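Arylsulfatase (Pseudoalteromonas sp. MB47, PDB 7AJ0) forms a calcium-binding hexameric sulfatase that probably removes sulfate groups from the algal polysaccharide fucoidan in exo fashion. Local coordinates at residues 86-100 and 346-360. Residues are numbered along the deposited sequence; the frame is centred on the assembly and turned at random.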
loop_
_atom_site.group_PDB
_atom_site.type_symbol
_atom_site.label_atom_id
_atom_site.label_comp_id
_atom_site.label_asym_id
_atom_site.label_seq_id
_atom_site.Cartn_x
_atom_site.Cartn_y
_atom_site.Cartn_z
ATOM N N LEU A 86 17.184 -21.709 -33.657
ATOM C CA LEU A 86 16.230 -21.116 -34.588
ATOM C C LEU A 86 16.388 -19.600 -34.637
ATOM O O LEU A 86 16.385 -18.999 -35.718
ATOM C CB LEU A 86 14.797 -21.475 -34.193
ATOM C CG LEU A 86 14.229 -22.833 -34.599
ATOM C CD1 LEU A 86 12.778 -22.956 -34.130
ATOM C CD2 LEU A 86 14.321 -23.056 -36.100
ATOM N N ALA A 87 16.532 -18.965 -33.473
ATOM C CA ALA A 87 16.625 -17.510 -33.427
ATOM C C ALA A 87 17.957 -17.020 -33.984
ATOM O O ALA A 87 17.999 -16.063 -34.765
ATOM C CB ALA A 87 16.435 -17.023 -31.989
ATOM N N ASN A 88 19.060 -17.658 -33.587
ATOM C CA ASN A 88 20.371 -17.176 -34.007
ATOM C C ASN A 88 20.618 -17.424 -35.490
ATOM O O ASN A 88 21.372 -16.679 -36.125
ATOM C CB ASN A 88 21.465 -17.837 -33.167
ATOM C CG ASN A 88 21.436 -17.387 -31.719
ATOM O OD1 ASN A 88 20.998 -16.279 -31.409
ATOM N ND2 ASN A 88 21.907 -18.246 -30.823
ATOM N N GLU A 89 20.005 -18.459 -36.056
ATOM C CA GLU A 89 20.082 -18.722 -37.486
ATOM C C GLU A 89 18.899 -18.137 -38.242
ATOM O O GLU A 89 18.711 -18.449 -39.421
ATOM C CB GLU A 89 20.180 -20.227 -37.732
ATOM C CG GLU A 89 21.501 -20.810 -37.267
ATOM C CD GLU A 89 21.459 -22.313 -37.114
ATOM O OE1 GLU A 89 20.446 -22.930 -37.506
ATOM O OE2 GLU A 89 22.444 -22.875 -36.593
ATOM N N GLY A 90 18.109 -17.295 -37.591
ATOM C CA GLY A 90 16.965 -16.655 -38.227
ATOM C C GLY A 90 16.742 -15.278 -37.668
ATOM O O GLY A 90 17.703 -14.551 -37.381
ATOM N N LEU A 91 15.476 -14.912 -37.494
ATOM C CA LEU A 91 15.080 -13.573 -37.074
ATOM C C LEU A 91 14.376 -13.663 -35.729
ATOM O O LEU A 91 13.398 -14.404 -35.584
ATOM C CB LEU A 91 14.169 -12.932 -38.123
ATOM C CG LEU A 91 13.386 -11.678 -37.746
ATOM C CD1 LEU A 91 14.311 -10.529 -37.412
ATOM C CD2 LEU A 91 12.446 -11.291 -38.887
ATOM N N ARG A 92 14.874 -12.913 -34.750
ATOM C CA ARG A 92 14.260 -12.839 -33.431
ATOM C C ARG A 92 13.515 -11.515 -33.312
ATOM O O ARG A 92 14.118 -10.444 -33.437
ATOM C CB ARG A 92 15.309 -12.971 -32.329
ATOM C CG ARG A 92 14.725 -12.903 -30.927
ATOM C CD ARG A 92 15.698 -13.427 -29.888
ATOM N NE ARG A 92 16.887 -12.589 -29.754
ATOM C CZ ARG A 92 16.972 -11.528 -28.954
ATOM N NH1 ARG A 92 15.933 -11.159 -28.218
ATOM N NH2 ARG A 92 18.099 -10.834 -28.896
ATOM N N LEU A 93 12.208 -11.592 -33.080
ATOM C CA LEU A 93 11.356 -10.419 -32.940
ATOM C C LEU A 93 11.200 -10.093 -31.460
ATOM O O LEU A 93 10.771 -10.945 -30.673
ATOM C CB LEU A 93 9.992 -10.665 -33.580
ATOM C CG LEU A 93 9.992 -10.908 -35.088
ATOM C CD1 LEU A 93 8.591 -11.251 -35.565
ATOM C CD2 LEU A 93 10.523 -9.696 -35.832
ATOM N N THR A 94 11.544 -8.863 -31.084
ATOM C CA THR A 94 11.485 -8.431 -29.696
ATOM C C THR A 94 10.236 -7.617 -29.374
ATOM O O THR A 94 10.043 -7.246 -28.211
ATOM C CB THR A 94 12.734 -7.614 -29.338
ATOM O OG1 THR A 94 12.915 -6.556 -30.289
ATOM C CG2 THR A 94 13.969 -8.498 -29.337
ATOM N N SER A 95 9.387 -7.337 -30.361
ATOM C CA SER A 95 8.125 -6.627 -30.155
ATOM C C SER A 95 6.983 -7.365 -30.845
ATOM O O SER A 95 6.212 -6.804 -31.627
ATOM C CB SER A 95 8.221 -5.183 -30.642
ATOM O OG SER A 95 8.902 -4.379 -29.693
ATOM N N MET A 96 6.875 -8.656 -30.555
ATOM C CA MET A 96 5.775 -9.489 -31.024
ATOM C C MET A 96 4.686 -9.503 -29.960
ATOM O O MET A 96 4.976 -9.585 -28.763
ATOM C CB MET A 96 6.274 -10.904 -31.309
ATOM C CG MET A 96 5.206 -11.906 -31.698
ATOM S SD MET A 96 4.457 -11.599 -33.297
ATOM C CE MET A 96 3.826 -13.235 -33.642
ATOM N N TYR A 97 3.430 -9.423 -30.399
ATOM C CA TYR A 97 2.318 -9.209 -29.486
ATOM C C TYR A 97 1.216 -10.232 -29.692
ATOM O O TYR A 97 0.940 -10.655 -30.818
ATOM C CB TYR A 97 1.740 -7.788 -29.650
ATOM C CG TYR A 97 2.567 -6.751 -28.941
ATOM C CD1 TYR A 97 2.398 -6.515 -27.585
ATOM C CD2 TYR A 97 3.534 -6.025 -29.616
ATOM C CE1 TYR A 97 3.163 -5.580 -26.923
ATOM C CE2 TYR A 97 4.302 -5.085 -28.964
ATOM C CZ TYR A 97 4.112 -4.866 -27.616
ATOM O OH TYR A 97 4.877 -3.934 -26.958
ATOM N N SER A 98 0.588 -10.615 -28.576
ATOM C CA SER A 98 -0.527 -11.551 -28.576
ATOM C C SER A 98 -1.716 -10.920 -27.866
ATOM O O SER A 98 -1.675 -9.735 -27.517
ATOM C CB SER A 98 -0.127 -12.852 -27.886
ATOM O OG SER A 98 0.106 -12.632 -26.503
ATOM N N GLN A 99 -2.762 -11.690 -27.631
ATOM C CA GLN A 99 -3.850 -11.284 -26.747
ATOM C C GLN A 99 -3.529 -11.707 -25.322
ATOM O O GLN A 99 -2.606 -12.484 -25.078
ATOM C CB GLN A 99 -5.160 -11.890 -27.227
ATOM C CG GLN A 99 -5.462 -11.596 -28.686
ATOM C CD GLN A 99 -5.543 -10.111 -28.975
ATOM O OE1 GLN A 99 -6.378 -9.400 -28.414
ATOM N NE2 GLN A 99 -4.665 -9.631 -29.848
ATOM N N PRO A 100 -4.271 -11.199 -24.334
ATOM C CA PRO A 100 -3.914 -11.489 -22.937
ATOM C C PRO A 100 -4.288 -12.880 -22.444
ATOM O O PRO A 100 -3.815 -13.269 -21.368
ATOM C CB PRO A 100 -4.686 -10.413 -22.146
ATOM C CG PRO A 100 -5.077 -9.382 -23.152
ATOM C CD PRO A 100 -5.287 -10.137 -24.429
ATOM N N GLY A 346 -3.588 -12.512 -18.556
ATOM C CA GLY A 346 -4.792 -11.929 -18.014
ATOM C C GLY A 346 -4.768 -10.430 -17.844
ATOM O O GLY A 346 -5.709 -9.872 -17.266
ATOM N N THR A 347 -3.721 -9.758 -18.315
ATOM C CA THR A 347 -3.634 -8.309 -18.239
ATOM C C THR A 347 -3.009 -7.794 -19.526
ATOM O O THR A 347 -2.321 -8.526 -20.242
ATOM C CB THR A 347 -2.803 -7.836 -17.039
ATOM O OG1 THR A 347 -1.422 -8.166 -17.246
ATOM C CG2 THR A 347 -3.286 -8.488 -15.755
ATOM N N THR A 348 -3.251 -6.517 -19.814
ATOM C CA THR A 348 -2.633 -5.853 -20.952
ATOM C C THR A 348 -1.383 -5.075 -20.556
ATOM O O THR A 348 -0.980 -4.154 -21.274
ATOM C CB THR A 348 -3.638 -4.935 -21.647
ATOM O OG1 THR A 348 -4.335 -4.154 -20.672
ATOM C CG2 THR A 348 -4.628 -5.763 -22.456
ATOM N N TRP A 349 -0.776 -5.409 -19.420
ATOM C CA TRP A 349 0.617 -5.052 -19.217
ATOM C C TRP A 349 1.466 -5.786 -20.253
ATOM O O TRP A 349 1.037 -6.774 -20.857
ATOM C CB TRP A 349 1.083 -5.409 -17.809
ATOM C CG TRP A 349 0.436 -4.610 -16.719
ATOM C CD1 TRP A 349 -0.362 -5.088 -15.722
ATOM C CD2 TRP A 349 0.531 -3.196 -16.515
ATOM N NE1 TRP A 349 -0.768 -4.060 -14.906
ATOM C CE2 TRP A 349 -0.234 -2.888 -15.372
ATOM C CE3 TRP A 349 1.188 -2.161 -17.185
ATOM C CZ2 TRP A 349 -0.362 -1.588 -14.889
ATOM C CZ3 TRP A 349 1.062 -0.875 -16.704
ATOM C CH2 TRP A 349 0.292 -0.598 -15.567
ATOM N N GLU A 350 2.686 -5.298 -20.462
ATOM C CA GLU A 350 3.551 -5.934 -21.451
ATOM C C GLU A 350 3.794 -7.400 -21.118
ATOM O O GLU A 350 3.939 -8.226 -22.026
ATOM C CB GLU A 350 4.868 -5.173 -21.555
ATOM C CG GLU A 350 4.710 -3.790 -22.162
ATOM C CD GLU A 350 4.274 -3.848 -23.609
ATOM O OE1 GLU A 350 5.015 -4.439 -24.423
ATOM O OE2 GLU A 350 3.187 -3.317 -23.933
ATOM N N GLY A 351 3.817 -7.747 -19.828
ATOM C CA GLY A 351 4.025 -9.131 -19.447
ATOM C C GLY A 351 2.983 -10.076 -20.009
ATOM O O GLY A 351 3.258 -11.262 -20.210
ATOM N N GLY A 352 1.784 -9.574 -20.277
ATOM C CA GLY A 352 0.711 -10.425 -20.745
ATOM C C GLY A 352 0.642 -10.593 -22.249
ATOM O O GLY A 352 0.163 -11.624 -22.733
ATOM N N VAL A 353 1.126 -9.600 -22.998
ATOM C CA VAL A 353 0.898 -9.556 -24.435
ATOM C C VAL A 353 2.193 -9.548 -25.237
ATOM O O VAL A 353 2.209 -9.968 -26.399
ATOM C CB VAL A 353 0.035 -8.327 -24.801
ATOM C CG1 VAL A 353 -1.374 -8.486 -24.254
ATOM C CG2 VAL A 353 0.677 -7.051 -24.271
ATOM N N ARG A 354 3.284 -9.076 -24.640
ATOM C CA ARG A 354 4.575 -9.063 -25.330
ATOM C C ARG A 354 5.214 -10.441 -25.190
ATOM O O ARG A 354 5.645 -10.827 -24.098
ATOM C CB ARG A 354 5.480 -7.971 -24.773
ATOM C CG ARG A 354 6.618 -7.604 -25.713
ATOM C CD ARG A 354 7.454 -6.466 -25.162
ATOM N NE ARG A 354 8.591 -6.156 -26.023
ATOM C CZ ARG A 354 9.449 -5.167 -25.798
ATOM N NH1 ARG A 354 9.299 -4.386 -24.737
ATOM N NH2 ARG A 354 10.455 -4.958 -26.634
ATOM N N ILE A 355 5.297 -11.170 -26.299
ATOM C CA ILE A 355 5.564 -12.607 -26.267
ATOM C C ILE A 355 6.747 -12.913 -27.175
ATOM O O ILE A 355 7.097 -12.118 -28.061
ATOM C CB ILE A 355 4.326 -13.422 -26.710
ATOM C CG1 ILE A 355 3.764 -12.831 -28.005
ATOM C CG2 ILE A 355 3.271 -13.418 -25.624
ATOM C CD1 ILE A 355 3.441 -13.852 -29.057
ATOM N N PRO A 356 7.368 -14.079 -26.997
ATOM C CA PRO A 356 8.467 -14.470 -27.887
ATOM C C PRO A 356 7.971 -14.682 -29.306
ATOM O O PRO A 356 6.843 -15.126 -29.535
ATOM C CB PRO A 356 8.981 -15.785 -27.283
ATOM C CG PRO A 356 8.350 -15.887 -25.928
ATOM C CD PRO A 356 7.067 -15.120 -25.997
ATOM N N GLY A 357 8.839 -14.368 -30.264
ATOM C CA GLY A 357 8.516 -14.550 -31.664
ATOM C C GLY A 357 9.744 -14.738 -32.528
ATOM O O GLY A 357 10.576 -13.832 -32.638
ATOM N N ILE A 358 9.872 -15.907 -33.147
ATOM C CA ILE A 358 11.045 -16.250 -33.940
ATOM C C ILE A 358 10.581 -16.692 -35.319
ATOM O O ILE A 358 9.667 -17.515 -35.437
ATOM C CB ILE A 358 11.882 -17.363 -33.279
ATOM C CG1 ILE A 358 12.350 -16.926 -31.893
ATOM C CG2 ILE A 358 13.075 -17.724 -34.160
ATOM C CD1 ILE A 358 12.773 -18.080 -31.008
ATOM N N ALA A 359 11.213 -16.147 -36.354
ATOM C CA ALA A 359 10.957 -16.535 -37.735
ATOM C C ALA A 359 12.235 -17.138 -38.299
ATOM O O ALA A 359 13.285 -16.488 -38.295
ATOM C CB ALA A 359 10.504 -15.337 -38.570
ATOM N N TYR A 360 12.146 -18.381 -38.770
ATOM C CA TYR A 360 13.274 -19.090 -39.361
ATOM C C TYR A 360 12.867 -19.606 -40.733
ATOM O O TYR A 360 11.818 -20.243 -40.872
ATOM C CB TYR A 360 13.728 -20.250 -38.468
ATOM C CG TYR A 360 14.810 -21.110 -39.079
ATOM C CD1 TYR A 360 16.150 -20.774 -38.945
ATOM C CD2 TYR A 360 14.492 -22.262 -39.789
ATOM C CE1 TYR A 360 17.142 -21.555 -39.501
ATOM C CE2 TYR A 360 15.476 -23.050 -40.351
ATOM C CZ TYR A 360 16.800 -22.692 -40.204
ATOM O OH TYR A 360 17.787 -23.472 -40.759
HETATM O O HOH W 1 20.444 -22.389 -40.754
HETATM O O HOH W 2 8.513 -10.169 -28.956
#
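Leu-91 and Ala-359 form a hydrogen-bonded antiparallel pair in the central mixed sheet of the alkaline phosphatase-like sulfatase fold, where strand 354-360 runs between 91-97 and 318-324. Their two bonds are nearly straight, Leu-91 N to Ala-359 O at 2.8 Å and Ala-359 N to Leu-91 O at 2.9 Å. The chain turns at Thr-94 and Ser-95, and there water 2 joins the strands, donating to Leu-93 O and Ile-355 O and accepting from Met-96 N.

Arg-354 spans this corner because it is long and fully extended, with CG anti to the backbone N (chi1 -161°). Its CB lies 4.0 Å from Tyr-97 CE1, CG passes near Met-96 O, and CD runs by Tyr-97 OH; NE and NH2 then both hold Thr-94 O, each at 2.8 Å, with that oxygen in the guanidinium plane. NH2 also reaches Ala-75 O of a second subunit. An alanine here removes both donors, so Thr-94 O would probably be left without these partners and the link to Ala-75 O of the second subunit lost.

At the other end of this strand pair, aromatic Tyr-360 offers a flat face to Leu-86 CD2, a CH-pi contact. Tyr-97 suits its site by joining a ring whose edge, at CD1, meets Val-353 CG2 to a polar tip: its OH, also bonded to Arg-433, donates to Glu-350 OE1 at 2.6 Å, meeting the carboxylate on its syn side.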